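Local atomic coordinates of D-alanyl transferase DltD (Enterococcus faecalis, PDB entry 6O93), a protein that probably transfers D-alanine to lipoteichoic acid at the cell membrane, a step of cell wall biogenesis in Gram-positive bacteria. Residues P42-S47 / H88-A93; P22-G27 / R69-G74; M161-N166 / Q171-S176. All blocks are in the same frame, centred on the assembly; numbering follows the deposited sequence.

Contact 1: residues P42-S47 / H88-A93. With NA (sodium ion), chain K; PO4 (phosphate ion), chain F.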
ATOM      1  N   PRO A  42       0.175   9.274   5.035  1.00 17.05           N
ATOM      2  CA  PRO A  42       0.763   8.169   4.267  1.00 16.82           C
ATOM      3  C   PRO A  42      -0.317   7.354   3.571  1.00 16.61           C
ATOM      4  O   PRO A  42      -1.302   6.943   4.189  1.00 16.48           O
ATOM      5  CB  PRO A  42       1.503   7.344   5.327  1.00 16.94           C
ATOM      6  CG  PRO A  42       0.793   7.648   6.602  1.00 16.75           C
ATOM      7  CD  PRO A  42       0.344   9.081   6.488  1.00 17.16           C
ATOM      8  N   PHE A  43      -0.127   7.138   2.272  1.00 16.97           N
ATOM      9  CA  PHE A  43      -0.979   6.270   1.462  1.00 16.61           C
ATOM     10  C   PHE A  43      -0.200   4.984   1.219  1.00 16.76           C
ATOM     11  O   PHE A  43       0.672   4.937   0.347  1.00 16.41           O
ATOM     12  CB  PHE A  43      -1.352   6.926   0.135  1.00 17.09           C
ATOM     13  CG  PHE A  43      -2.517   7.868   0.213  1.00 17.71           C
ATOM     14  CD1 PHE A  43      -2.636   8.772   1.254  1.00 18.32           C
ATOM     15  CD2 PHE A  43      -3.480   7.871  -0.783  1.00 19.01           C
ATOM     16  CE1 PHE A  43      -3.704   9.648   1.310  1.00 18.87           C
ATOM     17  CE2 PHE A  43      -4.548   8.744  -0.733  1.00 20.10           C
ATOM     18  CZ  PHE A  43      -4.660   9.634   0.316  1.00 20.06           C
ATOM     19  N   PHE A  44      -0.515   3.943   1.987  1.00 17.94           N
ATOM     20  CA  PHE A  44       0.096   2.635   1.787  1.00 17.99           C
ATOM     21  C   PHE A  44      -0.654   1.894   0.687  1.00 20.04           C
ATOM     22  O   PHE A  44      -1.866   1.676   0.791  1.00 21.05           O
ATOM     23  CB  PHE A  44       0.079   1.830   3.084  1.00 17.42           C
ATOM     24  CG  PHE A  44       0.746   2.522   4.240  1.00 18.46           C
ATOM     25  CD1 PHE A  44       2.128   2.546   4.349  1.00 17.40           C
ATOM     26  CD2 PHE A  44      -0.010   3.145   5.222  1.00 18.68           C
ATOM     27  CE1 PHE A  44       2.744   3.180   5.414  1.00 16.88           C
ATOM     28  CE2 PHE A  44       0.601   3.779   6.291  1.00 17.97           C
ATOM     29  CZ  PHE A  44       1.980   3.798   6.386  1.00 17.39           C
ATOM     30  N   GLY A  45       0.063   1.509  -0.366  1.00 19.63           N
ATOM     31  CA  GLY A  45      -0.540   0.795  -1.475  1.00 18.94           C
ATOM     32  C   GLY A  45       0.500   0.162  -2.375  1.00 17.48           C
ATOM     33  O   GLY A  45       1.589  -0.191  -1.916  1.00 16.53           O
ATOM     34  N   SER A  46       0.179   0.016  -3.661  1.00 17.00           N
ATOM     35  CA  SER A  46       1.126  -0.541  -4.619  1.00 17.39           C
ATOM     36  C   SER A  46       1.038   0.217  -5.944  1.00 17.86           C
ATOM     37  O   SER A  46       0.980   1.451  -5.941  1.00 18.80           O
ATOM     38  CB  SER A  46       0.884  -2.048  -4.784  1.00 18.02           C
ATOM     39  OG  SER A  46      -0.473  -2.348  -5.055  1.00 19.95           O
ATOM     40  N   SER A  47       1.037  -0.491  -7.080  1.00 17.23           N
ATOM     41  CA  SER A  47       1.220   0.175  -8.367  1.00 18.18           C
ATOM     42  C   SER A  47       0.075   1.120  -8.718  1.00 18.91           C
ATOM     43  O   SER A  47       0.267   2.026  -9.537  1.00 19.05           O
ATOM     44  CB  SER A  47       1.390  -0.861  -9.482  1.00 20.04           C
ATOM     45  OG  SER A  47       0.251  -1.697  -9.600  1.00 21.29           O
ATOM     46  N   HIS A  88       6.240   0.029  10.872  1.00 16.98           N
ATOM     47  CA  HIS A  88       7.005  -0.109  12.106  1.00 17.72           C
ATOM     48  C   HIS A  88       8.181   0.859  12.140  1.00 16.81           C
ATOM     49  O   HIS A  88       8.492   1.434  13.190  1.00 17.30           O
ATOM     50  CB  HIS A  88       7.497  -1.549  12.263  1.00 18.87           C
ATOM     51  CG  HIS A  88       8.293  -1.777  13.509  1.00 20.15           C
ATOM     52  ND1 HIS A  88       7.715  -2.162  14.702  1.00 20.87           N
ATOM     53  CD2 HIS A  88       9.619  -1.660  13.755  1.00 20.53           C
ATOM     54  CE1 HIS A  88       8.653  -2.279  15.625  1.00 21.26           C
ATOM     55  NE2 HIS A  88       9.816  -1.979  15.077  1.00 21.36           N
ATOM     56  N   SER A  89       8.845   1.058  10.999  1.00 17.10           N
ATOM     57  CA  SER A  89      10.024   1.913  10.961  1.00 17.60           C
ATOM     58  C   SER A  89       9.688   3.380  11.187  1.00 18.78           C
ATOM     59  O   SER A  89      10.588   4.164  11.499  1.00 17.84           O
ATOM     60  CB  SER A  89      10.749   1.754   9.623  1.00 16.05           C
ATOM     61  OG  SER A  89       9.981   2.285   8.560  1.00 15.18           O
ATOM     62  N   MET A  90       8.420   3.768  11.036  1.00 20.09           N
ATOM     63  CA  MET A  90       8.043   5.152  11.302  1.00 21.68           C
ATOM     64  C   MET A  90       8.049   5.457  12.793  1.00 25.16           C
ATOM     65  O   MET A  90       8.229   6.616  13.184  1.00 26.42           O
ATOM     66  CB  MET A  90       6.666   5.444  10.706  1.00 20.68           C
ATOM     67  CG  MET A  90       6.653   5.459   9.193  1.00 19.76           C
ATOM     68  SD  MET A  90       5.018   5.764   8.508  1.00 20.17           S
ATOM     69  CE  MET A  90       5.413   5.869   6.765  1.00 19.87           C
ATOM     70  N   GLY A  91       7.860   4.444  13.633  1.00 27.50           N
ATOM     71  CA  GLY A  91       7.894   4.661  15.068  1.00 29.57           C
ATOM     72  C   GLY A  91       6.853   5.672  15.502  1.00 30.49           C
ATOM     73  O   GLY A  91       5.708   5.667  15.037  1.00 29.09           O
ATOM     74  N   ASP A  92       7.257   6.565  16.407  1.00 33.60           N
ATOM     75  CA  ASP A  92       6.342   7.575  16.924  1.00 35.48           C
ATOM     76  C   ASP A  92       5.953   8.613  15.880  1.00 30.38           C
ATOM     77  O   ASP A  92       5.055   9.417  16.144  1.00 31.80           O
ATOM     78  CB  ASP A  92       6.967   8.267  18.136  1.00 42.23           C
ATOM     79  CG  ASP A  92       7.130   7.332  19.320  1.00 46.66           C
ATOM     80  OD1 ASP A  92       6.277   6.436  19.493  1.00 47.33           O
ATOM     81  OD2 ASP A  92       8.111   7.492  20.076  1.00 48.97           O
ATOM     82  N   ALA A  93       6.595   8.616  14.708  1.00 24.69           N
ATOM     83  CA  ALA A  93       6.228   9.572  13.669  1.00 21.64           C
ATOM     84  C   ALA A  93       4.774   9.398  13.246  1.00 20.50           C
ATOM     85  O   ALA A  93       4.078  10.382  12.967  1.00 19.37           O
ATOM     86  CB  ALA A  93       7.157   9.419  12.464  1.00 19.94           C
TER
HETATM   87 NA    NA K 510      -2.192  -2.760  -7.238  1.00 45.55          NA
HETATM   88  P   PO4 F 505       0.774  -4.884  -7.514  1.00 52.63           P
HETATM   89  O1  PO4 F 505       1.659  -5.224  -6.338  1.00 51.99           O
HETATM   90  O2  PO4 F 505      -0.580  -5.530  -7.327  1.00 53.62           O
HETATM   91  O3  PO4 F 505       1.404  -5.393  -8.790  1.00 53.22           O
HETATM   92  O4  PO4 F 505       0.607  -3.387  -7.609  1.00 51.96           O
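M90, in the last turn of helix 80-90, reaches F44 and P42 on strand 40-44 with its methyl group, in the alpha/beta core of an SGNH-hydrolase-like domain. The apolar contact is small and buried. M90 CE lies 4.0 Å from F44 CE1, approaching the ring obliquely, and the two side chains meet from opposite directions. The methionine chain is extended beyond CG (chi2 179°, chi3 175°), which carries CE from the helix end to the strand. The same methyl reaches P42, its CE 4.4 Å from P42 CB. V35 of helix 29-36 and L73 of strand 69-73 each touch both P42 and M90, closing the apolar cluster. Just beyond M90 the helix stops: G91 takes positive phi, and G91 N bonds back to H88 O.

Polar contacts gather at the other end of 42-47, where the strand runs out into the loop bearing S46 and S47. Sodium is held by S46 OG at 2.8 Å, by E48 and S104, and by the phosphate, probably from the crystallisation liquor. S47 also hydrogen-bonds H349, and with D346 these residues have the geometry of a Ser-His-Asp triad, consistent with S47 being the nucleophile. One phosphate oxygen is gripped by the backbone and the side chain of this serine: S47 N donates to O4 at 3.0 Å, nearly straight at 162°, and S47 OG donates to the same O4 at 2.6 Å.

Contact 2: residues P22-G27 / R69-G74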
ATOM      1  N   PRO A  22      11.357   4.168  -4.490  1.00 18.05           N
ATOM      2  CA  PRO A  22      11.615   3.017  -3.609  1.00 19.49           C
ATOM      3  C   PRO A  22      12.720   3.259  -2.591  1.00 20.89           C
ATOM      4  O   PRO A  22      12.671   2.681  -1.499  1.00 21.15           O
ATOM      5  CB  PRO A  22      11.980   1.893  -4.592  1.00 20.88           C
ATOM      6  CG  PRO A  22      12.392   2.582  -5.843  1.00 22.23           C
ATOM      7  CD  PRO A  22      11.571   3.834  -5.909  1.00 19.71           C
ATOM      8  N   ASN A  23      13.713   4.094  -2.904  1.00 22.52           N
ATOM      9  CA  ASN A  23      14.748   4.394  -1.919  1.00 22.91           C
ATOM     10  C   ASN A  23      14.192   5.196  -0.749  1.00 21.30           C
ATOM     11  O   ASN A  23      14.708   5.093   0.369  1.00 21.90           O
ATOM     12  CB  ASN A  23      15.906   5.144  -2.576  1.00 23.61           C
ATOM     13  CG  ASN A  23      16.706   4.267  -3.515  1.00 25.33           C
ATOM     14  OD1 ASN A  23      16.733   3.045  -3.368  1.00 24.74           O
ATOM     15  ND2 ASN A  23      17.364   4.885  -4.488  1.00 26.32           N
ATOM     16  N   VAL A  24      13.151   5.999  -0.981  1.00 19.56           N
ATOM     17  CA  VAL A  24      12.470   6.660   0.127  1.00 15.75           C
ATOM     18  C   VAL A  24      11.635   5.654   0.908  1.00 17.41           C
ATOM     19  O   VAL A  24      11.593   5.685   2.144  1.00 17.35           O
ATOM     20  CB  VAL A  24      11.607   7.826  -0.391  1.00 14.71           C
ATOM     21  CG1 VAL A  24      10.720   8.361   0.726  1.00 13.63           C
ATOM     22  CG2 VAL A  24      12.486   8.932  -0.953  1.00 15.52           C
ATOM     23  N   LEU A  25      10.954   4.749   0.201  1.00 19.05           N
ATOM     24  CA  LEU A  25      10.162   3.725   0.871  1.00 19.13           C
ATOM     25  C   LEU A  25      11.031   2.851   1.768  1.00 19.34           C
ATOM     26  O   LEU A  25      10.614   2.472   2.868  1.00 18.48           O
ATOM     27  CB  LEU A  25       9.436   2.869  -0.166  1.00 19.96           C
ATOM     28  CG  LEU A  25       8.447   1.840   0.382  1.00 20.39           C
ATOM     29  CD1 LEU A  25       7.272   2.528   1.064  1.00 19.34           C
ATOM     30  CD2 LEU A  25       7.966   0.932  -0.729  1.00 21.42           C
ATOM     31  N   LYS A  26      12.242   2.517   1.314  1.00 20.13           N
ATOM     32  CA  LYS A  26      13.154   1.688   2.092  1.00 21.62           C
ATOM     33  C   LYS A  26      13.923   2.468   3.151  1.00 19.50           C
ATOM     34  O   LYS A  26      14.546   1.846   4.020  1.00 19.09           O
ATOM     35  CB  LYS A  26      14.164   0.997   1.173  1.00 25.11           C
ATOM     36  CG  LYS A  26      13.555   0.097   0.120  1.00 29.49           C
ATOM     37  CD  LYS A  26      14.636  -0.519  -0.759  1.00 33.00           C
ATOM     38  CE  LYS A  26      14.085  -0.909  -2.121  1.00 35.25           C
ATOM     39  NZ  LYS A  26      15.011  -1.800  -2.869  1.00 38.42           N
ATOM     40  N   GLY A  27      13.912   3.798   3.093  1.00 17.34           N
ATOM     41  CA  GLY A  27      14.641   4.619   4.034  1.00 17.41           C
ATOM     42  C   GLY A  27      13.789   5.030   5.218  1.00 17.83           C
ATOM     43  O   GLY A  27      12.669   4.554   5.417  1.00 17.73           O
ATOM     44  N   ARG A  69      -1.632  16.561   2.580  1.00 22.23           N
ATOM     45  CA  ARG A  69      -1.253  16.052   1.276  1.00 21.76           C
ATOM     46  C   ARG A  69      -1.007  14.557   1.421  1.00 21.91           C
ATOM     47  O   ARG A  69      -0.499  14.116   2.462  1.00 23.40           O
ATOM     48  CB  ARG A  69       0.010  16.728   0.725  1.00 22.11           C
ATOM     49  CG  ARG A  69      -0.134  18.216   0.454  1.00 22.92           C
ATOM     50  CD  ARG A  69      -1.073  18.489  -0.708  1.00 23.15           C
ATOM     51  NE  ARG A  69      -1.099  19.905  -1.060  1.00 24.20           N
ATOM     52  CZ  ARG A  69      -1.767  20.834  -0.383  1.00 25.21           C
ATOM     53  NH1 ARG A  69      -2.472  20.506   0.692  1.00 24.23           N
ATOM     54  NH2 ARG A  69      -1.729  22.098  -0.781  1.00 26.97           N
ATOM     55  N   PRO A  70      -1.358  13.756   0.420  1.00 19.61           N
ATOM     56  CA  PRO A  70      -0.951  12.349   0.447  1.00 18.50           C
ATOM     57  C   PRO A  70       0.558  12.214   0.351  1.00 18.77           C
ATOM     58  O   PRO A  70       1.245  13.045  -0.250  1.00 19.50           O
ATOM     59  CB  PRO A  70      -1.640  11.751  -0.786  1.00 18.10           C
ATOM     60  CG  PRO A  70      -2.746  12.701  -1.115  1.00 18.54           C
ATOM     61  CD  PRO A  70      -2.243  14.051  -0.720  1.00 19.05           C
ATOM     62  N   PHE A  71       1.075  11.151   0.959  1.00 17.46           N
ATOM     63  CA  PHE A  71       2.468  10.747   0.777  1.00 17.55           C
ATOM     64  C   PHE A  71       2.440   9.308   0.276  1.00 17.37           C
ATOM     65  O   PHE A  71       2.228   8.375   1.057  1.00 17.05           O
ATOM     66  CB  PHE A  71       3.272  10.881   2.065  1.00 17.27           C
ATOM     67  CG  PHE A  71       4.760  10.927   1.842  1.00 16.55           C
ATOM     68  CD1 PHE A  71       5.457   9.783   1.491  1.00 15.12           C
ATOM     69  CD2 PHE A  71       5.455  12.115   1.973  1.00 17.12           C
ATOM     70  CE1 PHE A  71       6.820   9.824   1.278  1.00 15.99           C
ATOM     71  CE2 PHE A  71       6.821  12.163   1.762  1.00 17.03           C
ATOM     72  CZ  PHE A  71       7.504  11.017   1.416  1.00 16.76           C
ATOM     73  N   LEU A  72       2.644   9.134  -1.027  1.00 18.23           N
ATOM     74  CA  LEU A  72       2.476   7.830  -1.655  1.00 17.59           C
ATOM     75  C   LEU A  72       3.616   6.901  -1.249  1.00 17.05           C
ATOM     76  O   LEU A  72       4.791   7.209  -1.468  1.00 17.63           O
ATOM     77  CB  LEU A  72       2.416   7.993  -3.173  1.00 17.85           C
ATOM     78  CG  LEU A  72       1.389   9.015  -3.674  1.00 19.41           C
ATOM     79  CD1 LEU A  72       1.326   9.041  -5.199  1.00 20.18           C
ATOM     80  CD2 LEU A  72       0.012   8.736  -3.096  1.00 19.19           C
ATOM     81  N   LEU A  73       3.265   5.762  -0.655  1.00 16.32           N
ATOM     82  CA  LEU A  73       4.242   4.779  -0.190  1.00 16.61           C
ATOM     83  C   LEU A  73       3.869   3.422  -0.779  1.00 16.70           C
ATOM     84  O   LEU A  73       2.945   2.759  -0.296  1.00 15.79           O
ATOM     85  CB  LEU A  73       4.287   4.729   1.332  1.00 16.84           C
ATOM     86  CG  LEU A  73       4.730   6.024   2.017  1.00 17.11           C
ATOM     87  CD1 LEU A  73       4.472   5.956   3.514  1.00 18.10           C
ATOM     88  CD2 LEU A  73       6.199   6.300   1.745  1.00 17.24           C
ATOM     89  N   GLY A  74       4.585   3.022  -1.815  1.00 16.78           N
ATOM     90  CA  GLY A  74       4.377   1.729  -2.436  1.00 18.09           C
ATOM     91  C   GLY A  74       4.610   1.808  -3.926  1.00 20.02           C
ATOM     92  O   GLY A  74       4.770   2.881  -4.508  1.00 20.97           O
TER
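L25 of the short helix 22-26 meets L73 and G74 at the end of strand 69-73, an edge strand of the five-stranded parallel sheet in this SGNH-hydrolase-like alpha/beta fold. The leucine side chains cross obliquely. CG of L25 stands opposite the backbone N (chi1 -174°), and its two methyls both rest on the end of segment 69-74: CD1 lies 3.7 Å from L73 CB, while CD2 lies 4.1 Å from G74 CA. In L73, CG lies opposite the carbonyl carbon (chi1 -63°), and its CD2 is 4.0 Å from L25 CD1. The L25 methyl thus touches both the root and one branch of L73.

Apolar packing also reaches the backbone, with L25 CD1 4.0 Å from G74 N. G74 suits its own backbone: at its positive phi of 145° a CB would be jammed against the carbonyl oxygen of L73. The L73 carbonyl accepts a hydrogen bond from the side-chain amide of Q83, and T78 adds a further contact to L25.

Two residues earlier in the strand, F71 comes to the helix with the rim of its ring instead of its face. A34 of helix 29-36 touches F71, and I30 of the same helix touches V24, so helix 29-36 touches both members of the pair. No hydrogen bond joins the two segments; the helix is tied elsewhere, its L25 and G27 carbonyls both accepting from the side-chain amide of Q126. At the ring's edge, near its plane, V24 CG1 stands 4.2 Å from F71 CE1.

Contact 3: residues M161-N166 / Q171-S176. With PO4 (phosphate ion), chain H.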
ATOM      1  N   MET A 161      19.230 -14.661  10.074  1.00 17.62           N
ATOM      2  CA  MET A 161      18.520 -15.932  10.188  1.00 18.89           C
ATOM      3  C   MET A 161      18.649 -16.508  11.590  1.00 20.79           C
ATOM      4  O   MET A 161      17.678 -17.034  12.147  1.00 20.96           O
ATOM      5  CB  MET A 161      19.052 -16.924   9.152  1.00 19.37           C
ATOM      6  CG  MET A 161      18.595 -16.633   7.730  1.00 19.84           C
ATOM      7  SD  MET A 161      16.822 -16.883   7.506  1.00 20.25           S
ATOM      8  CE  MET A 161      16.717 -18.669   7.579  1.00 20.90           C
ATOM      9  N   GLU A 162      19.843 -16.418  12.178  1.00 22.10           N
ATOM     10  CA  GLU A 162      20.034 -16.918  13.534  1.00 24.07           C
ATOM     11  C   GLU A 162      19.212 -16.114  14.534  1.00 22.92           C
ATOM     12  O   GLU A 162      18.635 -16.678  15.471  1.00 24.67           O
ATOM     13  CB  GLU A 162      21.520 -16.883  13.890  1.00 26.21           C
ATOM     14  CG  GLU A 162      22.349 -17.864  13.078  1.00 29.57           C
ATOM     15  CD  GLU A 162      23.842 -17.720  13.301  1.00 32.11           C
ATOM     16  OE1 GLU A 162      24.300 -16.617  13.674  1.00 32.25           O
ATOM     17  OE2 GLU A 162      24.561 -18.720  13.096  1.00 33.86           O
ATOM     18  N   THR A 163      19.138 -14.797  14.343  1.00 20.46           N
ATOM     19  CA  THR A 163      18.329 -13.966  15.227  1.00 19.56           C
ATOM     20  C   THR A 163      16.846 -14.289  15.084  1.00 20.01           C
ATOM     21  O   THR A 163      16.125 -14.388  16.084  1.00 20.12           O
ATOM     22  CB  THR A 163      18.586 -12.488  14.934  1.00 18.85           C
ATOM     23  OG1 THR A 163      19.980 -12.200  15.103  1.00 18.32           O
ATOM     24  CG2 THR A 163      17.764 -11.601  15.865  1.00 19.42           C
ATOM     25  N   LEU A 164      16.370 -14.460  13.848  1.00 20.16           N
ATOM     26  CA  LEU A 164      14.958 -14.766  13.641  1.00 21.75           C
ATOM     27  C   LEU A 164      14.590 -16.123  14.223  1.00 23.65           C
ATOM     28  O   LEU A 164      13.444 -16.328  14.643  1.00 24.04           O
ATOM     29  CB  LEU A 164      14.623 -14.717  12.149  1.00 20.75           C
ATOM     30  CG  LEU A 164      14.832 -13.361  11.471  1.00 19.92           C
ATOM     31  CD1 LEU A 164      14.446 -13.434  10.005  1.00 20.25           C
ATOM     32  CD2 LEU A 164      14.050 -12.267  12.186  1.00 19.49           C
ATOM     33  N   ALA A 165      15.540 -17.061  14.261  1.00 25.15           N
ATOM     34  CA  ALA A 165      15.271 -18.356  14.876  1.00 28.14           C
ATOM     35  C   ALA A 165      14.995 -18.207  16.366  1.00 29.94           C
ATOM     36  O   ALA A 165      14.094 -18.860  16.906  1.00 31.20           O
ATOM     37  CB  ALA A 165      16.445 -19.305  14.640  1.00 28.72           C
ATOM     38  N   ASN A 166      15.762 -17.355  17.050  1.00 31.03           N
ATOM     39  CA  ASN A 166      15.533 -17.140  18.475  1.00 33.83           C
ATOM     40  C   ASN A 166      14.186 -16.473  18.723  1.00 32.35           C
ATOM     41  O   ASN A 166      13.479 -16.826  19.674  1.00 34.86           O
ATOM     42  CB  ASN A 166      16.665 -16.303  19.069  1.00 37.12           C
ATOM     43  CG  ASN A 166      18.011 -16.998  18.982  1.00 40.71           C
ATOM     44  OD1 ASN A 166      18.085 -18.220  18.839  1.00 42.59           O
ATOM     45  ND2 ASN A 166      19.083 -16.221  19.071  1.00 40.92           N
ATOM     46  N   GLN A 171      12.586 -15.895  22.232  1.00 37.42           N
ATOM     47  CA  GLN A 171      13.735 -15.241  22.838  1.00 38.26           C
ATOM     48  C   GLN A 171      14.050 -13.949  22.100  1.00 33.98           C
ATOM     49  O   GLN A 171      13.910 -13.871  20.876  1.00 32.67           O
ATOM     50  CB  GLN A 171      14.963 -16.159  22.818  1.00 43.13           C
ATOM     51  CG  GLN A 171      14.791 -17.441  23.617  1.00 49.70           C
ATOM     52  CD  GLN A 171      14.612 -17.185  25.101  1.00 55.67           C
ATOM     53  OE1 GLN A 171      15.170 -16.234  25.652  1.00 56.90           O
ATOM     54  NE2 GLN A 171      13.826 -18.032  25.758  1.00 59.05           N
ATOM     55  N   LEU A 172      14.476 -12.937  22.851  1.00 32.22           N
ATOM     56  CA  LEU A 172      14.912 -11.690  22.253  1.00 29.34           C
ATOM     57  C   LEU A 172      16.247 -11.892  21.540  1.00 27.32           C
ATOM     58  O   LEU A 172      16.941 -12.887  21.768  1.00 27.37           O
ATOM     59  CB  LEU A 172      15.053 -10.605  23.318  1.00 29.56           C
ATOM     60  CG  LEU A 172      13.759 -10.108  23.964  1.00 29.77           C
ATOM     61  CD1 LEU A 172      14.071  -9.174  25.120  1.00 31.10           C
ATOM     62  CD2 LEU A 172      12.877  -9.414  22.938  1.00 28.42           C
ATOM     63  N   PRO A 173      16.629 -10.962  20.666  1.00 25.53           N
ATOM     64  CA  PRO A 173      17.943 -11.063  20.023  1.00 25.39           C
ATOM     65  C   PRO A 173      19.056 -11.079  21.057  1.00 26.40           C
ATOM     66  O   PRO A 173      19.053 -10.302  22.014  1.00 26.73           O
ATOM     67  CB  PRO A 173      18.008  -9.809  19.143  1.00 23.85           C
ATOM     68  CG  PRO A 173      16.593  -9.414  18.929  1.00 22.71           C
ATOM     69  CD  PRO A 173      15.871  -9.794  20.187  1.00 23.78           C
ATOM     70  N   GLN A 174      20.014 -11.980  20.857  1.00 27.32           N
ATOM     71  CA  GLN A 174      21.165 -12.053  21.744  1.00 28.93           C
ATOM     72  C   GLN A 174      21.960 -10.752  21.680  1.00 27.54           C
ATOM     73  O   GLN A 174      21.888  -9.994  20.708  1.00 25.98           O
ATOM     74  CB  GLN A 174      22.056 -13.238  21.364  1.00 30.54           C
ATOM     75  CG  GLN A 174      21.328 -14.574  21.338  1.00 32.49           C
ATOM     76  CD  GLN A 174      22.177 -15.697  20.772  1.00 34.78           C
ATOM     77  OE1 GLN A 174      23.315 -15.486  20.353  1.00 35.48           O
ATOM     78  NE2 GLN A 174      21.624 -16.902  20.757  1.00 36.36           N
ATOM     79  N   ARG A 175      22.724 -10.493  22.742  1.00 29.40           N
ATOM     80  CA  ARG A 175      23.528  -9.277  22.804  1.00 29.96           C
ATOM     81  C   ARG A 175      24.426  -9.149  21.579  1.00 27.59           C
ATOM     82  O   ARG A 175      24.500  -8.082  20.959  1.00 26.79           O
ATOM     83  CB  ARG A 175      24.364  -9.263  24.086  1.00 34.21           C
ATOM     84  CG  ARG A 175      24.066  -8.085  25.005  1.00 37.72           C
ATOM     85  CD  ARG A 175      24.814  -8.195  26.329  1.00 42.27           C
ATOM     86  NE  ARG A 175      24.477  -9.419  27.052  1.00 45.06           N
ATOM     87  CZ  ARG A 175      24.879  -9.697  28.289  1.00 47.73           C
ATOM     88  NH1 ARG A 175      24.519 -10.839  28.858  1.00 49.50           N
ATOM     89  NH2 ARG A 175      25.635  -8.838  28.959  1.00 48.84           N
ATOM     90  N   SER A 176      25.113 -10.233  21.212  1.00 26.00           N
ATOM     91  CA  SER A 176      25.992 -10.187  20.048  1.00 25.10           C
ATOM     92  C   SER A 176      25.207  -9.962  18.762  1.00 22.46           C
ATOM     93  O   SER A 176      25.740  -9.393  17.801  1.00 21.81           O
ATOM     94  CB  SER A 176      26.810 -11.478  19.951  1.00 26.67           C
ATOM     95  OG  SER A 176      25.973 -12.608  19.772  1.00 26.80           O
TER
HETATM   96  P   PO4 H 507      22.119 -12.872  25.676  1.00 64.29           P
HETATM   97  O1  PO4 H 507      22.044 -12.800  27.184  1.00 65.21           O
HETATM   98  O2  PO4 H 507      21.130 -11.896  25.086  1.00 64.59           O
HETATM   99  O3  PO4 H 507      21.782 -14.273  25.221  1.00 63.48           O
HETATM  100  O4  PO4 H 507      23.515 -12.509  25.223  1.00 63.67           O
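Q171 N donates to N166 O at 2.9 Å with an N-H...O angle of 158°, tying the chain after helix 158-168 back to that helix; the donor sits above the carbonyl plane, 37° out of it, instead of in the direction of a lone pair. Next to this bond Q171 CB lies 3.5 Å from the backbone N166 O and 4.1 Å from N166 CB, but Q171 bends at chi2 (-64°) and its amide leads away from the helix.

One helical turn earlier, T163 meets P173. The methyl does the touching: T163 CG2 is 3.7 Å from P173 CB and 3.9 Å from P173 CG, the two side chains crossing at a slant. CG2 points to the proline because it lies opposite the backbone N, which leaves OG1 beside that N, where it bonds the carbonyl of V159 in its own helix. F181 and Q177 of helix 175-195 also touch T163.

N166 contributes the largest buried share, its side chain pointing toward 171-176. It crosses the Q174 side chain at about a right angle, N166 ND2 standing 3.6 Å from Q174 CG, and it makes a weak hydrogen bond to Q177.

Beyond P173 the next helix starts. Q174 is its N-cap residue, and its backbone N is bonded by the side chain of Q177. R175 N, in the first turn, donates to phosphate O4 at 3.3 Å; the ion, probably from the crystallisation liquor, also has O1 at the edge of the R175 guanidinium, in its plane. Two consecutive surface helices are thus joined by a short connection, with a phosphate bound at the N-terminus of the second.

Contacts 1 and 2 are buried and share the sheet: strands 40-44 and 69-73 are neighbours in it, joined by F43 O to L73 N and F43 N to F71 O, both 2.9 Å and probable hydrogen bonds. M90 CE also packs on L73 CD1, so the two apolar contacts form one core, with centres 7 Å apart. Of these two, contact 1 also carries polar chemistry, where its strand runs into the sodium site and the probable catalytic serine. Contact 3 is a surface contact of consecutive helices, its centre 26 Å from that of contact 1 and 29 Å from that of contact 2, and rests on a backbone hydrogen bond, with polar side chains alongside and one apolar touch.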